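Local structure of ribonucleoside-diphosphate reductase (Pseudomonas aeruginosa, 5IM3) at residues I487-M492 with F565-N570; K493-D498 with T891-W896; E290-F295 with E317-F322; S349-M354 with N777-S782. The protein probably catalyses the reduction of ribonucleoside diphosphates to deoxyribonucleoside diphosphates for DNA synthesis, and binds dATP in its ATP cone and at a further site. All blocks are in the same frame, centred on the assembly; numbering follows the deposited sequence.

Contacts 1 and 2 lie together in the barrel domain, their centres 11 Å apart, and both draw on helix 489-496. Trp896 of contact 2 connects them: its NE1 lies 3.1 Å from Asp489 OD1, a probable hydrogen bond, and its CD1 packs 3.5 Å from Phe565 CD1. Contacts 3 and 4 form a second pair, with centres 12 Å apart, where Gln320 OE1 comes within 3.4 Å of Ser349 CB. Contact 3 belongs to the all-alpha domain, and contact 4 ties that domain to the barrel. Centres of contacts 1 and 3 are 46 Å apart, on opposite sides of the chain's centre. All four lie away from the annotated dATP sites.

Contact 1 (I487-M492 with F565-N570); sequences IPDLFM and FKDPCN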
loop_
_atom_site.group_PDB
_atom_site.type_symbol
_atom_site.label_atom_id
_atom_site.label_comp_id
_atom_site.label_asym_id
_atom_site.label_seq_id
_atom_site.Cartn_x
_atom_site.Cartn_y
_atom_site.Cartn_z
ATOM N N ILE A 487 -12.596 27.591 18.072
ATOM C CA ILE A 487 -13.749 26.937 17.456
ATOM C C ILE A 487 -15.025 27.478 18.096
ATOM O O ILE A 487 -15.204 27.320 19.313
ATOM C CB ILE A 487 -13.677 25.411 17.602
ATOM C CG1 ILE A 487 -12.333 24.889 17.089
ATOM C CG2 ILE A 487 -14.829 24.758 16.834
ATOM C CD1 ILE A 487 -12.083 23.431 17.418
ATOM N N PRO A 488 -15.931 28.087 17.333
ATOM C CA PRO A 488 -17.238 28.450 17.894
ATOM C C PRO A 488 -18.132 27.230 18.052
ATOM O O PRO A 488 -18.025 26.250 17.312
ATOM C CB PRO A 488 -17.817 29.427 16.861
ATOM C CG PRO A 488 -16.685 29.763 15.929
ATOM C CD PRO A 488 -15.765 28.597 15.962
ATOM N N ASP A 489 -19.036 27.310 19.034
ATOM C CA ASP A 489 -19.994 26.229 19.251
ATOM C C ASP A 489 -20.775 25.922 17.981
ATOM O O ASP A 489 -21.090 24.759 17.703
ATOM C CB ASP A 489 -20.957 26.598 20.382
ATOM C CG ASP A 489 -20.378 26.331 21.759
ATOM O OD1 ASP A 489 -19.171 26.023 21.854
ATOM O OD2 ASP A 489 -21.132 26.433 22.748
ATOM N N LEU A 490 -21.097 26.954 17.197
ATOM C CA LEU A 490 -21.939 26.758 16.024
ATOM C C LEU A 490 -21.291 25.800 15.034
ATOM O O LEU A 490 -21.983 25.001 14.394
ATOM C CB LEU A 490 -22.229 28.102 15.357
ATOM C CG LEU A 490 -23.223 28.087 14.197
ATOM C CD1 LEU A 490 -24.594 27.639 14.666
ATOM C CD2 LEU A 490 -23.303 29.462 13.565
ATOM N N PHE A 491 -19.966 25.859 14.894
ATOM C CA PHE A 491 -19.289 24.937 13.989
ATOM C C PHE A 491 -19.498 23.495 14.432
ATOM O O PHE A 491 -19.848 22.630 13.623
ATOM C CB PHE A 491 -17.798 25.259 13.904
ATOM C CG PHE A 491 -17.010 24.240 13.127
ATOM C CD1 PHE A 491 -17.050 24.219 11.742
ATOM C CD2 PHE A 491 -16.241 23.293 13.781
ATOM C CE1 PHE A 491 -16.332 23.276 11.025
ATOM C CE2 PHE A 491 -15.522 22.346 13.068
ATOM C CZ PHE A 491 -15.567 22.341 11.688
ATOM N N MET A 492 -19.286 23.219 15.721
ATOM C CA MET A 492 -19.525 21.875 16.234
ATOM C C MET A 492 -20.983 21.471 16.057
ATOM O O MET A 492 -21.280 20.310 15.754
ATOM C CB MET A 492 -19.126 21.797 17.707
ATOM C CG MET A 492 -17.664 22.123 17.984
ATOM S SD MET A 492 -16.503 21.040 17.132
ATOM C CE MET A 492 -16.986 19.435 17.777
ATOM N N PHE A 565 -12.147 25.870 22.416
ATOM C CA PHE A 565 -13.551 26.205 22.195
ATOM C C PHE A 565 -13.846 27.620 22.680
ATOM O O PHE A 565 -13.739 27.917 23.875
ATOM C CB PHE A 565 -14.448 25.174 22.875
ATOM C CG PHE A 565 -14.238 23.786 22.352
ATOM C CD1 PHE A 565 -14.620 23.461 21.061
ATOM C CD2 PHE A 565 -13.626 22.819 23.129
ATOM C CE1 PHE A 565 -14.416 22.192 20.562
ATOM C CE2 PHE A 565 -13.418 21.545 22.633
ATOM C CZ PHE A 565 -13.812 21.233 21.348
ATOM N N LYS A 566 -14.255 28.474 21.741
ATOM C CA LYS A 566 -14.348 29.907 21.986
ATOM C C LYS A 566 -15.487 30.251 22.940
ATOM O O LYS A 566 -15.335 31.120 23.807
ATOM C CB LYS A 566 -14.521 30.625 20.644
ATOM C CG LYS A 566 -15.132 32.016 20.696
ATOM C CD LYS A 566 -15.380 32.532 19.295
ATOM C CE LYS A 566 -16.012 33.908 19.315
ATOM N NZ LYS A 566 -16.596 34.256 17.989
ATOM N N ASP A 567 -16.630 29.595 22.795
ATOM C CA ASP A 567 -17.840 30.031 23.480
ATOM C C ASP A 567 -17.845 29.680 24.965
ATOM O O ASP A 567 -18.226 30.531 25.785
ATOM C CB ASP A 567 -19.064 29.451 22.771
ATOM C CG ASP A 567 -19.331 30.135 21.436
ATOM O OD1 ASP A 567 -19.192 31.374 21.365
ATOM O OD2 ASP A 567 -19.666 29.437 20.457
ATOM N N PRO A 568 -17.449 28.471 25.376
ATOM C CA PRO A 568 -17.313 28.229 26.822
ATOM C C PRO A 568 -16.262 29.116 27.477
ATOM O O PRO A 568 -16.439 29.512 28.635
ATOM C CB PRO A 568 -16.949 26.737 26.910
ATOM C CG PRO A 568 -16.535 26.338 25.543
ATOM C CD PRO A 568 -17.283 27.229 24.600
ATOM N N CYS A 569 -15.179 29.453 26.768
ATOM C CA CYS A 569 -14.190 30.370 27.329
ATOM C C CYS A 569 -14.775 31.755 27.574
ATOM O O CYS A 569 -14.345 32.453 28.498
ATOM C CB CYS A 569 -12.979 30.487 26.402
ATOM S SG CYS A 569 -11.961 29.007 26.276
ATOM N N ASN A 570 -15.740 32.177 26.757
ATOM C CA ASN A 570 -16.295 33.521 26.884
ATOM C C ASN A 570 -17.533 33.558 27.769
ATOM O O ASN A 570 -17.670 34.461 28.600
ATOM C CB ASN A 570 -16.637 34.091 25.502
ATOM C CG ASN A 570 -15.455 34.771 24.843
ATOM O OD1 ASN A 570 -15.136 35.919 25.150
ATOM N ND2 ASN A 570 -14.800 34.068 23.926
HETATM O O HOH W 1 -16.821 27.109 21.215
HETATM O O HOH W 2 -21.238 29.697 18.434
#
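Ile487 and Phe565 end two neighbouring parallel strands of the ten-stranded alpha-beta barrel, and each segment passes there into a helix. The backbone link is Lys566 N to Ile487 O, 2.9 Å and nearly straight at 170°, with the donor above the carbonyl plane. Phe565 CA adds a CA-H...O contact to the same oxygen.

The second direct bond joins a side chain to a helix start: Asp489 N donates to Asp567 OD2 over 2.6 Å, meeting the carboxylate on its anti side. Two waters add bridges. One donates to Ile487 O and Asp489 OD1 and accepts from Asp567 N; another accepts from Leu490 N and donates to Asp567 OD2. The carboxylates of Asp489 and Asp567, their planes 84° apart, approach to 3.7 Å between Asp489 OD1 and Asp567 OD2. Arg735, in a salt bridge with Asp489 OD2, probably eases this repulsion.

Apolar packing gathers on Phe565. Ile487 lies beside it, pointing the same way, with CB 4.1 Å from Phe565 CD1; Met492, bent at chi2 and chi3, crosses it at about a right angle and puts CG 4.1 Å from Phe565 CE1.

Helix 517-532 packs on Pro488 and Lys566, whose NZ forms a salt bridge with Glu455 of strand 450-455, while helix 544-558 covers Ile487 and Met492.

Contact 2 (K493-D498 with T891-W896); sequences KRVFDD and TYRMAW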
loop_
_atom_site.group_PDB
_atom_site.type_symbol
_atom_site.label_atom_id
_atom_site.label_comp_id
_atom_site.label_asym_id
_atom_site.label_seq_id
_atom_site.Cartn_x
_atom_site.Cartn_y
_atom_site.Cartn_z
ATOM N N LYS A 493 -21.911 22.415 16.247
ATOM C CA LYS A 493 -23.316 22.129 15.979
ATOM C C LYS A 493 -23.518 21.674 14.539
ATOM O O LYS A 493 -24.276 20.733 14.276
ATOM C CB LYS A 493 -24.174 23.361 16.269
ATOM C CG LYS A 493 -24.335 23.698 17.744
ATOM C CD LYS A 493 -25.289 24.872 17.922
ATOM C CE LYS A 493 -25.531 25.199 19.388
ATOM N NZ LYS A 493 -26.483 26.335 19.553
ATOM N N ARG A 494 -22.847 22.333 13.591
ATOM C CA ARG A 494 -22.979 21.952 12.189
ATOM C C ARG A 494 -22.330 20.599 11.915
ATOM O O ARG A 494 -22.783 19.864 11.032
ATOM C CB ARG A 494 -22.370 23.033 11.294
ATOM C CG ARG A 494 -23.056 24.392 11.400
ATOM C CD ARG A 494 -24.406 24.409 10.693
ATOM N NE ARG A 494 -25.109 25.679 10.874
ATOM C CZ ARG A 494 -24.905 26.767 10.136
ATOM N NH1 ARG A 494 -24.010 26.757 9.156
ATOM N NH2 ARG A 494 -25.596 27.872 10.380
ATOM N N VAL A 495 -21.279 20.252 12.658
ATOM C CA VAL A 495 -20.694 18.919 12.540
ATOM C C VAL A 495 -21.681 17.868 13.036
ATOM O O VAL A 495 -21.971 16.884 12.345
ATOM C CB VAL A 495 -19.361 18.849 13.308
ATOM C CG1 VAL A 495 -18.829 17.417 13.342
ATOM C CG2 VAL A 495 -18.331 19.786 12.683
ATOM N N PHE A 496 -22.210 18.063 14.247
ATOM C CA PHE A 496 -23.165 17.114 14.810
ATOM C C PHE A 496 -24.372 16.923 13.903
ATOM O O PHE A 496 -24.928 15.821 13.838
ATOM C CB PHE A 496 -23.618 17.591 16.190
ATOM C CG PHE A 496 -22.691 17.202 17.309
ATOM C CD1 PHE A 496 -21.338 17.498 17.245
ATOM C CD2 PHE A 496 -23.177 16.557 18.434
ATOM C CE1 PHE A 496 -20.487 17.143 18.276
ATOM C CE2 PHE A 496 -22.332 16.203 19.468
ATOM C CZ PHE A 496 -20.987 16.495 19.390
ATOM N N ASP A 497 -24.790 17.975 13.199
ATOM C CA ASP A 497 -25.996 17.951 12.385
ATOM C C ASP A 497 -25.708 17.814 10.893
ATOM O O ASP A 497 -26.629 17.946 10.082
ATOM C CB ASP A 497 -26.817 19.219 12.640
ATOM C CG ASP A 497 -27.172 19.398 14.103
ATOM O OD1 ASP A 497 -27.267 18.386 14.826
ATOM O OD2 ASP A 497 -27.364 20.554 14.532
ATOM N N ASP A 498 -24.457 17.554 10.513
ATOM C CA ASP A 498 -24.081 17.401 9.107
ATOM C C ASP A 498 -24.486 18.629 8.294
ATOM O O ASP A 498 -24.953 18.520 7.158
ATOM C CB ASP A 498 -24.692 16.129 8.512
ATOM C CG ASP A 498 -24.105 15.773 7.158
ATOM O OD1 ASP A 498 -22.936 16.129 6.900
ATOM O OD2 ASP A 498 -24.815 15.128 6.352
ATOM N N THR A 891 -13.713 11.178 20.216
ATOM C CA THR A 891 -13.020 11.756 21.363
ATOM C C THR A 891 -13.261 13.257 21.458
ATOM O O THR A 891 -13.681 13.763 22.506
ATOM C CB THR A 891 -11.522 11.463 21.274
ATOM O OG1 THR A 891 -11.302 10.055 21.404
ATOM C CG2 THR A 891 -10.754 12.199 22.374
ATOM N N TYR A 892 -12.987 13.995 20.381
ATOM C CA TYR A 892 -13.075 15.447 20.451
ATOM C C TYR A 892 -14.505 15.959 20.325
ATOM O O TYR A 892 -14.772 17.104 20.705
ATOM C CB TYR A 892 -12.163 16.068 19.394
ATOM C CG TYR A 892 -10.705 15.865 19.741
ATOM C CD1 TYR A 892 -10.080 16.672 20.685
ATOM C CD2 TYR A 892 -9.966 14.842 19.162
ATOM C CE1 TYR A 892 -8.753 16.481 21.024
ATOM C CE2 TYR A 892 -8.637 14.641 19.496
ATOM C CZ TYR A 892 -8.036 15.460 20.428
ATOM O OH TYR A 892 -6.712 15.264 20.762
ATOM N N ARG A 893 -15.429 15.140 19.819
ATOM C CA ARG A 893 -16.845 15.422 20.030
ATOM C C ARG A 893 -17.192 15.336 21.511
ATOM O O ARG A 893 -17.898 16.200 22.044
ATOM C CB ARG A 893 -17.714 14.442 19.239
ATOM C CG ARG A 893 -17.771 14.686 17.744
ATOM C CD ARG A 893 -18.947 13.946 17.123
ATOM N NE ARG A 893 -18.878 13.921 15.664
ATOM C CZ ARG A 893 -19.932 13.802 14.863
ATOM N NH1 ARG A 893 -21.155 13.707 15.370
ATOM N NH2 ARG A 893 -19.765 13.789 13.546
ATOM N N MET A 894 -16.706 14.292 22.187
ATOM C CA MET A 894 -16.981 14.123 23.610
ATOM C C MET A 894 -16.402 15.275 24.421
ATOM O O MET A 894 -17.054 15.782 25.342
ATOM C CB MET A 894 -16.411 12.786 24.088
ATOM C CG MET A 894 -16.565 12.522 25.580
ATOM S SD MET A 894 -15.696 11.028 26.107
ATOM C CE MET A 894 -16.116 11.000 27.848
ATOM N N ALA A 895 -15.176 15.693 24.101
ATOM C CA ALA A 895 -14.563 16.809 24.815
ATOM C C ALA A 895 -15.435 18.055 24.741
ATOM O O ALA A 895 -15.633 18.747 25.748
ATOM C CB ALA A 895 -13.175 17.097 24.242
ATOM N N TRP A 896 -15.961 18.358 23.555
ATOM C CA TRP A 896 -16.867 19.492 23.404
ATOM C C TRP A 896 -18.197 19.222 24.096
ATOM O O TRP A 896 -18.730 20.083 24.806
ATOM C CB TRP A 896 -17.072 19.781 21.916
ATOM C CG TRP A 896 -18.004 20.913 21.628
ATOM C CD1 TRP A 896 -17.773 22.241 21.840
ATOM C CD2 TRP A 896 -19.311 20.818 21.056
ATOM N NE1 TRP A 896 -18.861 22.980 21.441
ATOM C CE2 TRP A 896 -19.818 22.129 20.955
ATOM C CE3 TRP A 896 -20.103 19.752 20.620
ATOM C CZ2 TRP A 896 -21.082 22.401 20.441
ATOM C CZ3 TRP A 896 -21.353 20.023 20.112
ATOM C CH2 TRP A 896 -21.830 21.340 20.020
#
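Two helices of the barrel domain, 489-496 and 885-897, meet here through Phe496, which lies between Trp896 and Arg893. Trp896 turns the edge of its six-membered ring to one face of Phe496 in an edge-to-face pair, centroids 4.9 Å apart and planes at 67°. Its CZ3 comes to 3.5 Å from Phe496 CE1, toward the rim. On the opposite face lies Arg893 NH1, also offset toward the rim. The guanidinium is too distant for more than a weak cation-pi attraction, with Arg893 CZ 5.0 Å from the ring centroid. Closer contact comes from the aliphatic part of the arginine, whose CG is 3.7 Å from Phe496 CE1. Val495 CG1 covers a face of the guanidinium, 3.8 Å from Arg893 NH2, and Asp889 OD1 takes Arg893 NE in a salt bridge. Lys493 crosses Trp896 at about a right angle, its CG 4.1 Å from Trp896 CH2, while its amine pairs with Glu521. The polar partner of the indole is Asp489. The arrangement is helix-helix packing in which the last turn of helix 489-496, closed by a Schellman motif with Asp498 at C-prime, meets the side of helix 885-897.

Contact 3 (E290-F295 with E317-F322); sequences ERDQQF and ELPQIF
Gln320 slides past Asp292 in the opposite direction, its amide plane turned 61° from the carboxylate. Its NE2 donates to Asp292 OD1 over 2.8 Å, with an N-H...O angle of 148°. The oxygen is met nearly along its C-O axis, and it is tilted somewhat from the amide plane. The bend of the glutamine chain at chi2 (-53°) turns CD. CG, placed by chi1, is itself 3.2 Å from Asp292 OD1. The one carboxylate oxygen thus meets both the amide nitrogen and the aliphatic part of Gln320. The other oxygen, OD2, bonds to Tyr254 OH, so the two oxygens of this buried group have separate donors.

On the far end of the amide, Gln320 OE1 rests 3.7 Å from Arg291 CB and accepts a weak hydrogen bond from Tyr345 OH. Arg291 crosses Gln320 at about a right angle, and its extended chain carries the guanidinium away from the glutamine.

Pro319 supplies the apolar part. Its CB is 3.6 Å from Phe295 CE2, an oblique approach to the ring, and 3.7 Å from Asp292 OD1. Phe295 CE2 also lies 4.2 Å from Gln320 NE2.

The contact joins the 3-10 turn 290-294 to the first turn of helix 319-330, where Leu318 is the N-cap residue. It links two parts of the all-alpha region by a buried polar bond and apolar packing. Around it, helix 219-239 touches Asp292 and Pro319 through Met228, helix 250-267 contributes Tyr254, and helix 297-307 places Leu303 on Phe295 and Leu300 on Pro319.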
loop_
_atom_site.group_PDB
_atom_site.type_symbol
_atom_site.label_atom_id
_atom_site.label_comp_id
_atom_site.label_asym_id
_atom_site.label_seq_id
_atom_site.Cartn_x
_atom_site.Cartn_y
_atom_site.Cartn_z
ATOM N N GLU A 290 16.071 20.425 58.297
ATOM C CA GLU A 290 15.607 19.064 58.050
ATOM C C GLU A 290 14.857 18.935 56.729
ATOM O O GLU A 290 14.741 17.823 56.206
ATOM C CB GLU A 290 14.715 18.597 59.199
ATOM C CG GLU A 290 15.478 18.206 60.462
ATOM C CD GLU A 290 16.241 16.896 60.315
ATOM O OE1 GLU A 290 16.101 16.231 59.268
ATOM O OE2 GLU A 290 16.979 16.526 61.254
ATOM N N ARG A 291 14.346 20.034 56.176
ATOM C CA ARG A 291 13.620 19.945 54.914
ATOM C C ARG A 291 14.533 19.643 53.733
ATOM O O ARG A 291 14.028 19.341 52.648
ATOM C CB ARG A 291 12.839 21.236 54.677
ATOM C CG ARG A 291 11.996 21.628 55.881
ATOM C CD ARG A 291 10.951 22.668 55.546
ATOM N NE ARG A 291 10.297 23.172 56.751
ATOM C CZ ARG A 291 9.222 23.951 56.749
ATOM N NH1 ARG A 291 8.666 24.315 55.602
ATOM N NH2 ARG A 291 8.698 24.363 57.896
ATOM N N ASP A 292 15.854 19.701 53.917
ATOM C CA ASP A 292 16.766 19.220 52.885
ATOM C C ASP A 292 16.621 17.719 52.669
ATOM O O ASP A 292 16.893 17.219 51.571
ATOM C CB ASP A 292 18.211 19.557 53.258
ATOM C CG ASP A 292 18.587 20.984 52.916
ATOM O OD1 ASP A 292 17.703 21.752 52.480
ATOM O OD2 ASP A 292 19.772 21.342 53.087
ATOM N N GLN A 293 16.197 16.986 53.699
ATOM C CA GLN A 293 16.017 15.545 53.580
ATOM C C GLN A 293 14.866 15.172 52.652
ATOM O O GLN A 293 14.759 14.002 52.267
ATOM C CB GLN A 293 15.782 14.933 54.964
ATOM C CG GLN A 293 16.820 15.316 56.020
ATOM C CD GLN A 293 18.231 14.910 55.636
ATOM O OE1 GLN A 293 18.870 15.560 54.809
ATOM N NE2 GLN A 293 18.722 13.830 56.233
ATOM N N GLN A 294 14.014 16.131 52.283
ATOM C CA GLN A 294 12.854 15.841 51.448
ATOM C C GLN A 294 13.219 15.599 49.990
ATOM O O GLN A 294 12.410 15.029 49.252
ATOM C CB GLN A 294 11.851 16.998 51.521
ATOM C CG GLN A 294 11.390 17.346 52.927
ATOM C CD GLN A 294 10.624 18.652 52.983
ATOM O OE1 GLN A 294 10.513 19.365 51.983
ATOM N NE2 GLN A 294 10.092 18.975 54.156
ATOM N N PHE A 295 14.412 16.001 49.566
ATOM C CA PHE A 295 14.731 16.083 48.148
ATOM C C PHE A 295 14.974 14.710 47.538
ATOM O O PHE A 295 15.710 13.888 48.094
ATOM C CB PHE A 295 15.963 16.958 47.929
ATOM C CG PHE A 295 15.672 18.426 47.942
ATOM C CD1 PHE A 295 14.969 19.012 46.904
ATOM C CD2 PHE A 295 16.111 19.224 48.984
ATOM C CE1 PHE A 295 14.701 20.364 46.908
ATOM C CE2 PHE A 295 15.846 20.576 48.994
ATOM C CZ PHE A 295 15.139 21.147 47.956
ATOM N N GLU A 317 24.240 29.312 46.697
ATOM C CA GLU A 317 22.892 29.386 47.255
ATOM C C GLU A 317 22.449 27.979 47.638
ATOM O O GLU A 317 22.276 27.120 46.766
ATOM C CB GLU A 317 21.920 30.014 46.258
ATOM C CG GLU A 317 20.530 30.261 46.818
ATOM C CD GLU A 317 19.630 30.999 45.845
ATOM O OE1 GLU A 317 19.688 30.702 44.631
ATOM O OE2 GLU A 317 18.868 31.882 46.296
ATOM N N LEU A 318 22.262 27.748 48.939
ATOM C CA LEU A 318 21.829 26.449 49.434
ATOM C C LEU A 318 20.311 26.311 49.348
ATOM O O LEU A 318 19.589 27.309 49.292
ATOM C CB LEU A 318 22.300 26.254 50.873
ATOM C CG LEU A 318 23.785 25.905 51.012
ATOM C CD1 LEU A 318 24.260 26.033 52.449
ATOM C CD2 LEU A 318 24.046 24.496 50.492
ATOM N N PRO A 319 19.797 25.076 49.349
ATOM C CA PRO A 319 18.371 24.888 49.019
ATOM C C PRO A 319 17.413 25.668 49.908
ATOM O O PRO A 319 16.496 26.318 49.394
ATOM C CB PRO A 319 18.184 23.370 49.162
ATOM C CG PRO A 319 19.538 22.799 48.944
ATOM C CD PRO A 319 20.486 23.790 49.557
ATOM N N GLN A 320 17.581 25.611 51.230
ATOM C CA GLN A 320 16.658 26.329 52.104
ATOM C C GLN A 320 16.821 27.836 51.975
ATOM O O GLN A 320 15.858 28.582 52.180
ATOM C CB GLN A 320 16.852 25.898 53.558
ATOM C CG GLN A 320 16.597 24.420 53.802
ATOM C CD GLN A 320 15.244 23.966 53.278
ATOM O OE1 GLN A 320 14.203 24.478 53.688
ATOM N NE2 GLN A 320 15.256 23.010 52.354
ATOM N N ILE A 321 18.027 28.303 51.644
ATOM C CA ILE A 321 18.219 29.725 51.394
ATOM C C ILE A 321 17.606 30.109 50.054
ATOM O O ILE A 321 17.101 31.226 49.893
ATOM C CB ILE A 321 19.720 30.070 51.477
ATOM C CG1 ILE A 321 20.151 30.125 52.950
ATOM C CG2 ILE A 321 20.030 31.387 50.765
ATOM C CD1 ILE A 321 21.641 30.340 53.169
ATOM N N PHE A 322 17.629 29.198 49.080
ATOM C CA PHE A 322 16.918 29.432 47.828
ATOM C C PHE A 322 15.437 29.678 48.083
ATOM O O PHE A 322 14.871 30.673 47.616
ATOM C CB PHE A 322 17.115 28.242 46.884
ATOM C CG PHE A 322 16.151 28.215 45.728
ATOM C CD1 PHE A 322 16.316 29.064 44.645
ATOM C CD2 PHE A 322 15.083 27.334 45.726
ATOM C CE1 PHE A 322 15.429 29.034 43.581
ATOM C CE2 PHE A 322 14.194 27.298 44.666
ATOM C CZ PHE A 322 14.368 28.148 43.592
#

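Contact 4 (S349-M354 with N777-S782); sequences SSFDYM and NITGVS
Phe351 and Thr779 slide past each other in opposite directions where two helix ends meet. Phe351, with positive phi, closes helix 337-349 in a Schellman motif, and Thr779 is the last residue of helix 773-779, followed by Gly780, also with positive phi. One face of the Phe351 ring receives Thr779 CA in a CH-pi contact, 4.2 Å from the centroid and 25° off the ring normal, offset toward the rim. At that rim Phe351 CD2 lies 3.8 Å from Thr779 O, and Phe351 CZ approaches Ile778 O to 4.1 Å.

The methyl of Thr779 is the second meeting point. CG2 touches Phe351 CB at 3.9 Å, and beside it comes the methyl of Met354, whose chain is bent at chi2 and chi3. Met354 CE stands farther from Ile778 CG2, at 4.5 Å, so Met354 packs mainly on Thr779 and only loosely on Ile778. Phe351 and Met354, packed on the end of helix 773-779, thus join the all-alpha domain to the barrel.

Outside this first shell, Phe295 meets the Phe351 ring edge to face, and Phe323 of helix 319-330 packs on Phe351 and Met354. Backbone bonds from Asp352 to Asn608 and from Met354 to Ser606 hold strand 353-355 on strand 600-608. The rotation of Thr779 is set from its own helix: OG1 sits between the backbone N and the carbonyl carbon (chi1 58°) and hydrogen-bonds to Ile775 O and Ala776 O, while Thr779 CG2 lies 3.7 Å from Met354 CE.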
loop_
_atom_site.group_PDB
_atom_site.type_symbol
_atom_site.label_atom_id
_atom_site.label_comp_id
_atom_site.label_asym_id
_atom_site.label_seq_id
_atom_site.Cartn_x
_atom_site.Cartn_y
_atom_site.Cartn_z
ATOM N N SER A 349 9.249 25.452 51.001
ATOM C CA SER A 349 10.234 24.459 51.416
ATOM C C SER A 349 9.605 23.124 51.802
ATOM O O SER A 349 10.301 22.104 51.790
ATOM C CB SER A 349 11.054 24.996 52.592
ATOM O OG SER A 349 10.217 25.337 53.683
ATOM N N SER A 350 8.320 23.108 52.151
ATOM C CA SER A 350 7.622 21.874 52.480
ATOM C C SER A 350 7.052 21.168 51.257
ATOM O O SER A 350 6.553 20.045 51.388
ATOM C CB SER A 350 6.481 22.159 53.458
ATOM O OG SER A 350 5.450 22.892 52.822
ATOM N N PHE A 351 7.106 21.801 50.085
ATOM C CA PHE A 351 6.547 21.276 48.844
ATOM C C PHE A 351 5.022 21.241 48.858
ATOM O O PHE A 351 4.415 20.574 48.014
ATOM C CB PHE A 351 7.084 19.873 48.522
ATOM C CG PHE A 351 8.588 19.788 48.416
ATOM C CD1 PHE A 351 9.380 20.926 48.420
ATOM C CD2 PHE A 351 9.207 18.553 48.300
ATOM C CE1 PHE A 351 10.755 20.829 48.321
ATOM C CE2 PHE A 351 10.581 18.454 48.201
ATOM C CZ PHE A 351 11.354 19.590 48.209
ATOM N N ASP A 352 4.379 21.938 49.800
ATOM C CA ASP A 352 2.922 22.011 49.790
ATOM C C ASP A 352 2.414 22.757 48.562
ATOM O O ASP A 352 1.346 22.427 48.029
ATOM C CB ASP A 352 2.421 22.695 51.062
ATOM C CG ASP A 352 2.560 21.818 52.291
ATOM O OD1 ASP A 352 3.081 20.688 52.169
ATOM O OD2 ASP A 352 2.151 22.266 53.383
ATOM N N TYR A 353 3.164 23.761 48.111
ATOM C CA TYR A 353 2.850 24.549 46.930
ATOM C C TYR A 353 4.175 24.978 46.322
ATOM O O TYR A 353 5.183 25.084 47.025
ATOM C CB TYR A 353 1.971 25.759 47.284
ATOM C CG TYR A 353 2.029 26.913 46.302
ATOM C CD1 TYR A 353 2.974 27.925 46.440
ATOM C CD2 TYR A 353 1.127 27.003 45.251
ATOM C CE1 TYR A 353 3.025 28.986 45.547
ATOM C CE2 TYR A 353 1.170 28.057 44.356
ATOM C CZ TYR A 353 2.119 29.046 44.510
ATOM O OH TYR A 353 2.162 30.092 43.620
ATOM N N MET A 354 4.181 25.199 45.011
ATOM C CA MET A 354 5.401 25.614 44.329
ATOM C C MET A 354 5.063 26.710 43.335
ATOM O O MET A 354 4.199 26.528 42.473
ATOM C CB MET A 354 6.073 24.433 43.620
ATOM C CG MET A 354 7.486 24.729 43.139
ATOM S SD MET A 354 8.582 25.317 44.451
ATOM C CE MET A 354 8.564 23.924 45.579
ATOM N N ASN A 777 9.008 17.846 39.120
ATOM C CA ASN A 777 10.297 17.201 39.348
ATOM C C ASN A 777 10.973 17.746 40.598
ATOM O O ASN A 777 11.623 16.998 41.337
ATOM C CB ASN A 777 11.205 17.393 38.134
ATOM C CG ASN A 777 10.755 16.589 36.934
ATOM O OD1 ASN A 777 9.659 16.027 36.919
ATOM N ND2 ASN A 777 11.602 16.529 35.915
ATOM N N ILE A 778 10.849 19.053 40.844
ATOM C CA ILE A 778 11.457 19.638 42.036
ATOM C C ILE A 778 10.830 19.044 43.290
ATOM O O ILE A 778 11.528 18.720 44.256
ATOM C CB ILE A 778 11.330 21.173 42.008
ATOM C CG1 ILE A 778 12.154 21.753 40.855
ATOM C CG2 ILE A 778 11.784 21.779 43.337
ATOM C CD1 ILE A 778 11.923 23.228 40.614
ATOM N N THR A 779 9.509 18.886 43.292
ATOM C CA THR A 779 8.786 18.377 44.448
ATOM C C THR A 779 8.642 16.860 44.446
ATOM O O THR A 779 8.207 16.296 45.455
ATOM C CB THR A 779 7.395 19.018 44.521
ATOM O OG1 THR A 779 6.677 18.745 43.313
ATOM C CG2 THR A 779 7.510 20.529 44.718
ATOM N N GLY A 780 8.985 16.194 43.347
ATOM C CA GLY A 780 8.990 14.742 43.305
ATOM C C GLY A 780 7.634 14.094 43.133
ATOM O O GLY A 780 7.396 13.013 43.686
ATOM N N VAL A 781 6.736 14.714 42.365
ATOM C CA VAL A 781 5.380 14.215 42.177
ATOM C C VAL A 781 5.087 14.120 40.682
ATOM O O VAL A 781 5.899 14.508 39.842
ATOM C CB VAL A 781 4.332 15.101 42.885
ATOM C CG1 VAL A 781 4.589 15.126 44.395
ATOM C CG2 VAL A 781 4.342 16.518 42.309
ATOM N N SER A 782 3.911 13.590 40.362
ATOM C CA SER A 782 3.500 13.439 38.974
ATOM C C SER A 782 3.089 14.786 38.379
ATOM O O SER A 782 2.796 15.749 39.090
ATOM C CB SER A 782 2.347 12.440 38.857
ATOM O OG SER A 782 1.258 12.810 39.687
#